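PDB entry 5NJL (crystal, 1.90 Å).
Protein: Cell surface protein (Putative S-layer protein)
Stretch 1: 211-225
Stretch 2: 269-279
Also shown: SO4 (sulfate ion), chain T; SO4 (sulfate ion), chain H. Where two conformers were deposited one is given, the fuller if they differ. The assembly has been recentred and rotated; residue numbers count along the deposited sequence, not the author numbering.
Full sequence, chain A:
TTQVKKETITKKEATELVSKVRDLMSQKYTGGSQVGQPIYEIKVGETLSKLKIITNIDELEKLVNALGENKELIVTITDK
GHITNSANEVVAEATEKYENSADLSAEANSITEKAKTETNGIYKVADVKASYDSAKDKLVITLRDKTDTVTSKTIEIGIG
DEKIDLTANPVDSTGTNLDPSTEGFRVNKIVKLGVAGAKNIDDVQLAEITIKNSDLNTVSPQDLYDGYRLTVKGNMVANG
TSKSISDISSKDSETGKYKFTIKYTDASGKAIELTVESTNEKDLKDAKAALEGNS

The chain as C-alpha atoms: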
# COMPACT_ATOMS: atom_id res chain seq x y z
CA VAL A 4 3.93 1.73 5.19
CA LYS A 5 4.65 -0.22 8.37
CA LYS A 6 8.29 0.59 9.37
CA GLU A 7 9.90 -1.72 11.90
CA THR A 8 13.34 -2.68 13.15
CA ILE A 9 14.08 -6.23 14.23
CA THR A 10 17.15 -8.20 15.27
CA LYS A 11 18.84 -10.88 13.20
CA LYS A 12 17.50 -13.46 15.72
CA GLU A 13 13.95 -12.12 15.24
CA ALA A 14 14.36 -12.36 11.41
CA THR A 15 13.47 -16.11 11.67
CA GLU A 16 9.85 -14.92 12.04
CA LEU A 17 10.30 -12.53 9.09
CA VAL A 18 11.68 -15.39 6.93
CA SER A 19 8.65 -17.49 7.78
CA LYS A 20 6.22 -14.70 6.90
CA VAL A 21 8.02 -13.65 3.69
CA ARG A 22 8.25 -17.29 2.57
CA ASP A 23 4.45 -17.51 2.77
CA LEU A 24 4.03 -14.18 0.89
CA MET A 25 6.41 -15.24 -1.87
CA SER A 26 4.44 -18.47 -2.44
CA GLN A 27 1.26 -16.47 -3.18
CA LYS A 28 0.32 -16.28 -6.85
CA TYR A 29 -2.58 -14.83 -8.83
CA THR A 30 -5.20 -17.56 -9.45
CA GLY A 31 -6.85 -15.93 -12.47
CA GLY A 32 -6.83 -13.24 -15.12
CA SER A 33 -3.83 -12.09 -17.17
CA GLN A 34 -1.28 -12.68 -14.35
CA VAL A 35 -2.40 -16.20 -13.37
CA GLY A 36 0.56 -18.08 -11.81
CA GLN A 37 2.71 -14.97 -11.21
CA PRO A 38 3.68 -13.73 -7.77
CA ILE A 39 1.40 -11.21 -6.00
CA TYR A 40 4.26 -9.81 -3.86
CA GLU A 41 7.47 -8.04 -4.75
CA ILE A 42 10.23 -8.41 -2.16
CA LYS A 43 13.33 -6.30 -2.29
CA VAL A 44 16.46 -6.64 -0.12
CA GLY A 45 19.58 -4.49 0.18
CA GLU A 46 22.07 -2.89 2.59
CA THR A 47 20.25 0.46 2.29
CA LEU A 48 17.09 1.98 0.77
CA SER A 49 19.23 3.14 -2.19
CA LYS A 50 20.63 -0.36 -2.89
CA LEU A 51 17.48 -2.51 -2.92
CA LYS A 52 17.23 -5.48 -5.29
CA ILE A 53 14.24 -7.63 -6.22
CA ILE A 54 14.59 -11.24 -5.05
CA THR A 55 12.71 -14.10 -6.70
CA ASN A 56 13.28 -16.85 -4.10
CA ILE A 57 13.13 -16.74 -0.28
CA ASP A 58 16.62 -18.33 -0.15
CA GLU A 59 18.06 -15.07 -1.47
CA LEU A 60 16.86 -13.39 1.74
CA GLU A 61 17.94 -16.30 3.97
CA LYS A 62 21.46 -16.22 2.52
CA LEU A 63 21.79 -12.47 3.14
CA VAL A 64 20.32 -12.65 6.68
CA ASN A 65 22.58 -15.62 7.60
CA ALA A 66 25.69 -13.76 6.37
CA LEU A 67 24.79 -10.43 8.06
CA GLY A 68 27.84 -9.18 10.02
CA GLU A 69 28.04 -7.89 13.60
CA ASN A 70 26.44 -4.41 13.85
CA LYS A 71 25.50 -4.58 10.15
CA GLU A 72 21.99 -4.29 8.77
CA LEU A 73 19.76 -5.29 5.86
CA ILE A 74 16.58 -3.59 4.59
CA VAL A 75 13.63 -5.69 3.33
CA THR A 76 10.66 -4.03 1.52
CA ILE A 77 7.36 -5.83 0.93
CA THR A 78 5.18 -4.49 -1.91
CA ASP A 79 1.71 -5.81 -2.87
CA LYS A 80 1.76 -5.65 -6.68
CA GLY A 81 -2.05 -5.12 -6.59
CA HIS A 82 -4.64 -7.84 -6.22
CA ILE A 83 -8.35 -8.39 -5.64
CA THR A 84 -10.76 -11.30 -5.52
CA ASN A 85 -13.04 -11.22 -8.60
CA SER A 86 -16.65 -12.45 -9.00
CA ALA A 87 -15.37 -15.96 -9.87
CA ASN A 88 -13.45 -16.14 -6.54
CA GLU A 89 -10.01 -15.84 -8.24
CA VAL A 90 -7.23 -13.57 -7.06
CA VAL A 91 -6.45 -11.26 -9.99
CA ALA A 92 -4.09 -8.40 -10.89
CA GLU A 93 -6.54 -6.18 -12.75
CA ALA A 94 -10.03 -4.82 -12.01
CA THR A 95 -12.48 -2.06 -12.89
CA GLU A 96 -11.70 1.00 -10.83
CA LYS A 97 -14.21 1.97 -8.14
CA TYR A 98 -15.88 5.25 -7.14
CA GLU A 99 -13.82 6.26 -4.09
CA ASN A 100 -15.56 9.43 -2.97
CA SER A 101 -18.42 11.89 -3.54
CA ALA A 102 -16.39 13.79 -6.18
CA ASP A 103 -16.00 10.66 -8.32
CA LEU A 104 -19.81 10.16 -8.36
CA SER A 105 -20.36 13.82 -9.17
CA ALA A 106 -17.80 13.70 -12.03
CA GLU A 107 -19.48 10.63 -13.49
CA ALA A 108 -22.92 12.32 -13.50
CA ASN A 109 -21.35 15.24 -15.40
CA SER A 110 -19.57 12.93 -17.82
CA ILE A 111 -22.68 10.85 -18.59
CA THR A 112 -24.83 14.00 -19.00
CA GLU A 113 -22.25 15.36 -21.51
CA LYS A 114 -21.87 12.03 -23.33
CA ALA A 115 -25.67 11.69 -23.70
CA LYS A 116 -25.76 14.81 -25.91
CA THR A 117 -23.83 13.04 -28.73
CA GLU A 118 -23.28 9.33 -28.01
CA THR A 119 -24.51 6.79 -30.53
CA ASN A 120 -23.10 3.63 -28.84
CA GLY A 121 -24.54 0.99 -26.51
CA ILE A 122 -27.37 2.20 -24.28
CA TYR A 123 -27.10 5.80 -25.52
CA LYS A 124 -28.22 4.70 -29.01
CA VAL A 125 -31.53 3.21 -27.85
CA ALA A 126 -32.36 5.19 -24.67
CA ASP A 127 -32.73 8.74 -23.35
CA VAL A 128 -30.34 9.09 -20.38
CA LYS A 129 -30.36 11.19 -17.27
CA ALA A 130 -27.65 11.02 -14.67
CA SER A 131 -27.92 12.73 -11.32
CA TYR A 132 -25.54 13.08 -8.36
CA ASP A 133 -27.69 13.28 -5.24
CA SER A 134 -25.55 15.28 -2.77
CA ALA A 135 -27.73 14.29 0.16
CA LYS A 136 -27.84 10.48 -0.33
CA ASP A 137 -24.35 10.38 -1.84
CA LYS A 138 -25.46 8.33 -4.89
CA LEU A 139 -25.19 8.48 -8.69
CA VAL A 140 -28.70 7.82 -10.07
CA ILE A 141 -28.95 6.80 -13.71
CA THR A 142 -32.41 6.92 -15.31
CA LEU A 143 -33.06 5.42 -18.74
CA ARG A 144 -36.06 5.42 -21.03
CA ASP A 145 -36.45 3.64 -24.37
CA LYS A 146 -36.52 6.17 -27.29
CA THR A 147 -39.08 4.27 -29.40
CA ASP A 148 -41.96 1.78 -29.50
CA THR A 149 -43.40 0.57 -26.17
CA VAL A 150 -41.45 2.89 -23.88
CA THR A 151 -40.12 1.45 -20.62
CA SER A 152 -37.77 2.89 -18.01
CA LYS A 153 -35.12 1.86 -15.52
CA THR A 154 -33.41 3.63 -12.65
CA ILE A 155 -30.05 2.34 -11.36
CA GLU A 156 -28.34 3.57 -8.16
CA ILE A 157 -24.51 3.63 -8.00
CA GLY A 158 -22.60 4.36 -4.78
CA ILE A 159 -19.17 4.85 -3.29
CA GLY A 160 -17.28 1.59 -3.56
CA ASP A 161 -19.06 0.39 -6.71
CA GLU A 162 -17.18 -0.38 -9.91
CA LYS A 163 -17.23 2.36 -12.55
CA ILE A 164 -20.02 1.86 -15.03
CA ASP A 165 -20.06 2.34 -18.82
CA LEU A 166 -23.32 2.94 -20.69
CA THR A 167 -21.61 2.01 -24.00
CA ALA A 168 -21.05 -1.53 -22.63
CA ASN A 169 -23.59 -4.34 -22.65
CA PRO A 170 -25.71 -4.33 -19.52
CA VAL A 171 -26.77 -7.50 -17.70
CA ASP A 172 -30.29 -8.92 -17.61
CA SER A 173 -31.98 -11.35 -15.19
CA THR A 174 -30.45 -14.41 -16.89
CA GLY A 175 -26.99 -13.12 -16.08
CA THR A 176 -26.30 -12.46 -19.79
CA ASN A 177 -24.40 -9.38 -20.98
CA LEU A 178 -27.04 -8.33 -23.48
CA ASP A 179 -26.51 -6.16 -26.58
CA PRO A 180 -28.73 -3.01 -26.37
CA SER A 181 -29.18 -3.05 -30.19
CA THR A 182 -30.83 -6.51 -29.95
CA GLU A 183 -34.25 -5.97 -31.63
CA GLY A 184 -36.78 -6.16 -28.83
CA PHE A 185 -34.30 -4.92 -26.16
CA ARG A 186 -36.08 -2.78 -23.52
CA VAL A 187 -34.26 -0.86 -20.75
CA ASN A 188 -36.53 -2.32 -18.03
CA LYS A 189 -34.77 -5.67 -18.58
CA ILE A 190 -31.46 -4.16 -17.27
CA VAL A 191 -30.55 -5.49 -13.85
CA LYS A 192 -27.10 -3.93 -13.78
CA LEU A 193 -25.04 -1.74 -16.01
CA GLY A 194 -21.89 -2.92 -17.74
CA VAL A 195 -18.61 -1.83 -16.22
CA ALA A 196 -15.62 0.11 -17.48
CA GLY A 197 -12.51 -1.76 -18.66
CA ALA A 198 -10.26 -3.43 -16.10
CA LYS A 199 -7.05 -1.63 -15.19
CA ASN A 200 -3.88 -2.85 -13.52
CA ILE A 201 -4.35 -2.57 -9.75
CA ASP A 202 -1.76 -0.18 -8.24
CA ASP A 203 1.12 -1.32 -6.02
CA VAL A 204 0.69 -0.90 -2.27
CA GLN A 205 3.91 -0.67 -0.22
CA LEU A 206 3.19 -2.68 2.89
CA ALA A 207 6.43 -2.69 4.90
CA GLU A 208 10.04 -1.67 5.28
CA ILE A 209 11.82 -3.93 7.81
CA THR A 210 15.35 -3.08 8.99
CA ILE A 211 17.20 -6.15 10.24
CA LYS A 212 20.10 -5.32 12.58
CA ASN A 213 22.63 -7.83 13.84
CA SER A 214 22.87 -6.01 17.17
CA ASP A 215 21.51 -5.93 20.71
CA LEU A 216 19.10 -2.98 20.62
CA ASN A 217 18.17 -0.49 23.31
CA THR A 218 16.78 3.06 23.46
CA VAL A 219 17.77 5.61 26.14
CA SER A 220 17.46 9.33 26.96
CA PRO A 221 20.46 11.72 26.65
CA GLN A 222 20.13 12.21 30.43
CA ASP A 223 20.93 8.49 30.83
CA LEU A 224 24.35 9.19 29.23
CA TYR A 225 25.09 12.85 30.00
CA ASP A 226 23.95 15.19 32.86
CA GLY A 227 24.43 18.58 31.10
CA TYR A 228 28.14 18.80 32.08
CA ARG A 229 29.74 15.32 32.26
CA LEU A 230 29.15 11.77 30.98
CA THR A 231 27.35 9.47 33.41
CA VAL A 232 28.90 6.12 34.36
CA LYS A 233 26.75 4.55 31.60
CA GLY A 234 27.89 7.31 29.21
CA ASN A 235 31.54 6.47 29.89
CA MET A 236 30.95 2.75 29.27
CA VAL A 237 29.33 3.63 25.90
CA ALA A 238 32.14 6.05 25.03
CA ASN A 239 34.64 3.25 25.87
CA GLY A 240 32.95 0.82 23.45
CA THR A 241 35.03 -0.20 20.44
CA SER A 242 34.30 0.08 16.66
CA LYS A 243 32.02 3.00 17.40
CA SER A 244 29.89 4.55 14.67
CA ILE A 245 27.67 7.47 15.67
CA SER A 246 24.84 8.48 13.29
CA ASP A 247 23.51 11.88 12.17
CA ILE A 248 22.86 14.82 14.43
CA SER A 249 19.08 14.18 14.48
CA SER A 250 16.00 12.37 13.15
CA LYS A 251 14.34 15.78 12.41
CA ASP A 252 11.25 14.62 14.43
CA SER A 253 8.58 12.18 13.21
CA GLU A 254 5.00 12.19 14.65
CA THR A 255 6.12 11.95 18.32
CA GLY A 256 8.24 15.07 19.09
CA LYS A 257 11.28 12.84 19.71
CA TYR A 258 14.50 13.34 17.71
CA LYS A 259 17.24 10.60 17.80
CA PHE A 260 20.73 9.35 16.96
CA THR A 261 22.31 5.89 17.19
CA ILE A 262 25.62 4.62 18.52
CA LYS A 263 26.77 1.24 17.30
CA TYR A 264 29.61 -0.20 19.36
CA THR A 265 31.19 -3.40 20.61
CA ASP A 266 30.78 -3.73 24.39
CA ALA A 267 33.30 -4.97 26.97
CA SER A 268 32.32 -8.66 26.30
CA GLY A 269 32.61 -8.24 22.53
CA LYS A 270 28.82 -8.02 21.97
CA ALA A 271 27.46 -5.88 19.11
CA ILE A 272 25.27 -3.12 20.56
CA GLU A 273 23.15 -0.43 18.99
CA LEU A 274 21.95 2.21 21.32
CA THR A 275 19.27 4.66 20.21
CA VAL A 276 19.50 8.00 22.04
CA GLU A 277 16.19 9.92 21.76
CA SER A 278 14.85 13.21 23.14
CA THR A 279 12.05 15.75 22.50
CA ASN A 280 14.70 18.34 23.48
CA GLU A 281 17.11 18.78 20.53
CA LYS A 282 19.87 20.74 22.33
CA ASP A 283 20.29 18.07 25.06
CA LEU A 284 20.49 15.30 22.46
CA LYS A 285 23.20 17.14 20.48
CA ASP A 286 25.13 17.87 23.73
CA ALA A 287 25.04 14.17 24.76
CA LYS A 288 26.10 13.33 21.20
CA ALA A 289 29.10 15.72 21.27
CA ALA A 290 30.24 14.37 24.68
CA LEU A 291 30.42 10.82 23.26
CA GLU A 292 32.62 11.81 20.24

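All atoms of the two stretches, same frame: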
# COMPACT_ATOMS: atom_id res chain seq x y z
N ILE A 211 16.71 -5.04 9.46
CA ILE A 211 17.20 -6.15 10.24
C ILE A 211 18.61 -5.75 10.70
O ILE A 211 19.44 -5.41 9.89
CB ILE A 211 17.30 -7.45 9.42
CG1 ILE A 211 15.95 -7.79 8.77
CG2 ILE A 211 17.72 -8.60 10.32
CD1 ILE A 211 16.09 -8.85 7.69
N LYS A 212 18.83 -5.78 12.01
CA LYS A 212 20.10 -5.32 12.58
C LYS A 212 20.70 -6.46 13.37
O LYS A 212 20.04 -7.03 14.24
CB LYS A 212 19.86 -4.13 13.49
CG LYS A 212 19.43 -2.89 12.74
CD LYS A 212 19.18 -1.70 13.66
CE LYS A 212 18.68 -0.50 12.88
NZ LYS A 212 18.68 0.77 13.67
N ASN A 213 21.94 -6.81 13.05
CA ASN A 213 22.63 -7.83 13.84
C ASN A 213 23.30 -7.14 15.05
O ASN A 213 24.51 -6.90 15.06
CB ASN A 213 23.67 -8.58 13.01
CG ASN A 213 24.23 -9.80 13.73
OD1 ASN A 213 23.72 -10.20 14.78
ND2 ASN A 213 25.23 -10.42 13.14
N SER A 214 22.47 -6.80 16.02
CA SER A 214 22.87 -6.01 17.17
C SER A 214 21.88 -6.23 18.30
O SER A 214 20.74 -6.71 18.08
CB SER A 214 22.87 -4.52 16.87
OG SER A 214 23.49 -4.20 15.65
N ASP A 215 22.33 -5.89 19.51
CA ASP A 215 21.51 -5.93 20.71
C ASP A 215 21.01 -4.50 20.85
O ASP A 215 21.82 -3.58 21.02
CB ASP A 215 22.36 -6.36 21.93
CG ASP A 215 21.53 -6.65 23.19
OD1 ASP A 215 20.38 -6.19 23.32
OD2 ASP A 215 22.05 -7.34 24.08
N LEU A 216 19.70 -4.31 20.76
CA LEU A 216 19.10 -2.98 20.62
C LEU A 216 18.52 -2.45 21.93
O LEU A 216 17.93 -3.19 22.72
CB LEU A 216 17.98 -3.01 19.58
CG LEU A 216 18.35 -3.61 18.22
CD1 LEU A 216 17.09 -3.72 17.36
CD2 LEU A 216 19.43 -2.80 17.54
N ASN A 217 18.69 -1.14 22.13
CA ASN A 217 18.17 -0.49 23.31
C ASN A 217 18.04 0.99 23.01
O ASN A 217 18.81 1.53 22.23
CB ASN A 217 19.11 -0.73 24.50
CG ASN A 217 18.36 -0.87 25.80
OD1 ASN A 217 18.45 0.00 26.68
ND2 ASN A 217 17.59 -1.95 25.93
N THR A 218 17.04 1.63 23.63
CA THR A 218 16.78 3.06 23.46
C THR A 218 16.83 3.76 24.83
O THR A 218 16.19 3.31 25.78
CB THR A 218 15.41 3.33 22.81
OG1 THR A 218 15.29 2.58 21.60
CG2 THR A 218 15.25 4.81 22.48
N VAL A 219 17.56 4.87 24.89
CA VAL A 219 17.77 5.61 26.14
C VAL A 219 17.53 7.11 25.91
O VAL A 219 17.37 7.55 24.78
CB VAL A 219 19.21 5.40 26.68
CG1 VAL A 219 19.43 3.93 27.04
CG2 VAL A 219 20.27 5.86 25.68
N SER A 220 17.52 7.86 27.01
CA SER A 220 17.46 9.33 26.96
C SER A 220 18.89 9.88 26.98
O SER A 220 19.80 9.16 27.38
CB SER A 220 16.67 9.87 28.16
OG SER A 220 17.26 9.44 29.38
N PRO A 221 19.10 11.14 26.56
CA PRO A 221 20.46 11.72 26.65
C PRO A 221 20.91 11.91 28.10
O PRO A 221 22.11 11.85 28.38
CB PRO A 221 20.33 13.08 25.95
CG PRO A 221 18.87 13.40 25.98
CD PRO A 221 18.14 12.09 25.96
N GLN A 222 19.93 12.11 28.99
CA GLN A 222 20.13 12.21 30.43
C GLN A 222 20.77 10.94 30.99
O GLN A 222 21.62 11.01 31.88
CB GLN A 222 18.81 12.49 31.17
CG GLN A 222 18.20 13.88 30.92
CD GLN A 222 17.32 13.95 29.68
OE1 GLN A 222 16.49 13.07 29.43
NE2 GLN A 222 17.49 15.01 28.90
N ASP A 223 20.35 9.78 30.45
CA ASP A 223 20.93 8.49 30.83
C ASP A 223 22.45 8.44 30.63
O ASP A 223 23.17 7.78 31.38
CB ASP A 223 20.26 7.37 30.01
CG ASP A 223 20.67 5.99 30.47
OD1 ASP A 223 20.93 5.81 31.67
OD2 ASP A 223 20.74 5.08 29.61
N LEU A 224 22.94 9.15 29.61
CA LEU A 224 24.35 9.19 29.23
C LEU A 224 25.14 10.43 29.63
O LEU A 224 26.38 10.39 29.69
CB LEU A 224 24.47 9.04 27.71
CG LEU A 224 23.71 7.87 27.09
CD1 LEU A 224 24.02 7.81 25.60
CD2 LEU A 224 24.06 6.56 27.79
N TYR A 225 24.44 11.54 29.86
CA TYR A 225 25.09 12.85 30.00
C TYR A 225 24.18 13.77 30.83
O TYR A 225 23.00 13.87 30.54
CB TYR A 225 25.35 13.42 28.60
CG TYR A 225 26.11 14.72 28.58
CD1 TYR A 225 27.49 14.74 28.72
CD2 TYR A 225 25.45 15.95 28.39
CE1 TYR A 225 28.20 15.94 28.70
CE2 TYR A 225 26.15 17.15 28.37
CZ TYR A 225 27.52 17.14 28.52
OH TYR A 225 28.23 18.32 28.51
N GLY A 269 32.54 -8.04 23.95
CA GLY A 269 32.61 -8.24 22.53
C GLY A 269 31.25 -8.30 21.85
O GLY A 269 31.20 -8.68 20.68
N LYS A 270 30.17 -7.93 22.54
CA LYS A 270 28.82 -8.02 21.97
C LYS A 270 28.52 -6.77 21.14
O LYS A 270 28.82 -5.65 21.56
CB LYS A 270 27.77 -8.15 23.08
CG LYS A 270 26.34 -8.45 22.60
CD LYS A 270 25.41 -8.95 23.71
CE LYS A 270 25.39 -10.48 23.82
NZ LYS A 270 24.45 -10.99 24.88
N ALA A 271 27.88 -6.97 19.99
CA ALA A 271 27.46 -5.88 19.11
C ALA A 271 26.21 -5.20 19.69
O ALA A 271 25.16 -5.85 19.91
CB ALA A 271 27.14 -6.43 17.73
N ILE A 272 26.33 -3.90 19.94
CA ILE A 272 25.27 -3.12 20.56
C ILE A 272 24.88 -2.01 19.61
O ILE A 272 25.73 -1.43 18.92
CB ILE A 272 25.75 -2.47 21.88
CG1 ILE A 272 26.35 -3.50 22.84
CG2 ILE A 272 24.64 -1.64 22.52
CD1 ILE A 272 25.43 -4.61 23.28
N GLU A 273 23.58 -1.70 19.56
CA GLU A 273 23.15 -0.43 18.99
C GLU A 273 22.20 0.26 19.92
O GLU A 273 21.10 -0.22 20.23
CB GLU A 273 22.48 -0.56 17.62
CG GLU A 273 22.25 0.83 17.03
CD GLU A 273 21.27 0.83 15.89
OE1 GLU A 273 20.06 0.59 16.15
OE2 GLU A 273 21.72 1.07 14.75
N LEU A 274 22.63 1.44 20.33
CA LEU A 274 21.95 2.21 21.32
C LEU A 274 21.31 3.39 20.59
O LEU A 274 22.00 4.15 19.93
CB LEU A 274 22.98 2.70 22.34
CG LEU A 274 22.47 3.32 23.63
CD1 LEU A 274 21.35 2.50 24.26
CD2 LEU A 274 23.65 3.48 24.59
N THR A 275 19.99 3.50 20.72
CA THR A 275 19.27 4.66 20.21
C THR A 275 19.15 5.68 21.34
O THR A 275 18.71 5.36 22.44
CB THR A 275 17.88 4.23 19.69
OG1 THR A 275 18.06 3.25 18.65
CG2 THR A 275 17.11 5.41 19.13
N VAL A 276 19.60 6.90 21.08
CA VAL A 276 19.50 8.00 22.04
C VAL A 276 18.46 9.03 21.53
O VAL A 276 18.72 9.74 20.55
CB VAL A 276 20.86 8.68 22.25
CG1 VAL A 276 20.75 9.77 23.33
CG2 VAL A 276 21.93 7.65 22.59
N GLU A 277 17.31 9.08 22.20
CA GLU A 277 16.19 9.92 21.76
C GLU A 277 15.70 10.92 22.81
O GLU A 277 15.71 10.62 24.01
CB GLU A 277 15.02 9.05 21.26
CG GLU A 277 14.17 8.39 22.33
CD GLU A 277 13.16 7.42 21.74
OE1 GLU A 277 12.44 6.77 22.54
OE2 GLU A 277 13.08 7.30 20.50
N SER A 278 15.26 12.08 22.31
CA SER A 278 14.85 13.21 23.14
C SER A 278 13.94 14.18 22.36
O SER A 278 14.25 14.55 21.21
CB SER A 278 16.09 13.98 23.61
OG SER A 278 15.75 14.95 24.58
N THR A 279 12.85 14.62 23.00
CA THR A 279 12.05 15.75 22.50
C THR A 279 12.91 17.03 22.44
O THR A 279 12.84 17.78 21.46
CB THR A 279 10.79 16.00 23.37
OG1 THR A 279 11.16 16.07 24.75
CG2 THR A 279 9.78 14.87 23.19
S SO4 T . 11.71 19.68 26.09
O1 SO4 T . 12.93 20.39 26.53
O2 SO4 T . 11.97 19.03 24.79
O3 SO4 T . 11.33 18.65 27.09
O4 SO4 T . 10.59 20.64 25.95
S SO4 H . 25.53 -14.58 14.21
O1 SO4 H . 25.54 -15.44 13.00
O2 SO4 H . 26.48 -15.17 15.20
O3 SO4 H . 24.16 -14.61 14.79
O4 SO4 H . 25.97 -13.20 13.89

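Two strands of the putative S-layer protein, 215-219 and 271-278, lie side by side as parallel neighbours in a sheet, their N-to-C directions 19° apart and their axes approaching to 4.6 Å. The register is unbroken: Asp215 pairs with Ile272, Leu216 with Glu273, Asn217 with Leu274, Thr218 with Thr275 and Val219 with Val276. Together the two stretches bury 859 Å² of surface, counting both sides.

Backbone hydrogen bonds follow the parallel pattern, in which alternate residues of the first strand each bond to two residues of the second that flank their partner. Asp215 N donates to Ala271 O (2.9 Å) and Asp215 O accepts from Glu273 N (3.0 Å), so this residue straddles Ile272. Asn217 straddles Leu274 in the same way, with Asn217 N to Glu273 O at 3.2 Å and Thr275 N to Asn217 O at 2.7 Å. Val219 closes the ladder around Val276, with Val219 N to Thr275 O at 2.8 Å and Glu277 N to Val219 O at 3.0 Å. The carbonyls also receive CA-H...O contacts, the shortest from Thr218 CA to Thr275 O at 3.2 Å; Leu274 CA to Asn217 O follows at 3.3 Å.

Lys212, which precedes the paired strand 215-219, reaches Glu273 within the ladder. With chi2 to chi4 all t, it extends its amine to the carboxylate of Glu273, forming a salt bridge from Lys212 NZ to Glu273 OE1 at 2.8 Å; a weak hydrogen bond from Lys212 NZ to Glu273 OE2 measures 3.2 Å. Glu273 is buried, so the lysine offsets a charge largely withdrawn from solvent. Leu216 adds an apolar neighbour to the same carboxylate, Leu216 CD2 lying 3.7 Å from Glu273 OE1. By contrast, Asp215 OD2 and Lys270 NZ are 4.4 Å apart, opposite charges too distant for a salt bridge.

On the face carrying Leu216, Glu273, Thr218 and Thr275, the threonines meet through Thr218 OG1 and Thr275 CB at 3.6 Å, while Thr218 CG2 lies 3.4 Å from Glu277 OE1. Both are van der Waals contacts: each pairs an oxygen with a carbon that offers no conventional hydrogen bond, so neither OG1 nor OE1 gains one here.

Apolar packing gathers on the other face, where Val219, Leu274 and Val276 meet. Val219 CG1 contacts Leu274 CD1 at 3.7 Å, and Val219 CG2 contacts Val276 CG2 at 3.9 Å. Beyond the strand, the chain turns so that Leu224 comes back over this patch: Leu224 CD1 reaches Val276 CG2 at 3.7 Å. Pro221 joins them, its CB 4.2 Å from Val276 CG1, and its CD packs 3.6 Å from Ser278 CB. Ser220 caps this weakly bonded helical turn, its OG accepting from Asp223 N at 3.3 Å, and Leu224 N bonds to Pro221 O at 3.1 Å.

Two sulfates, probably from the crystallisation liquor, bind away from the strand pairing: Asn213 ND2 donates to O4 of the chain H ion at 3.0 Å, and Thr279 OG1 to O2 of the chain T ion at 3.1 Å.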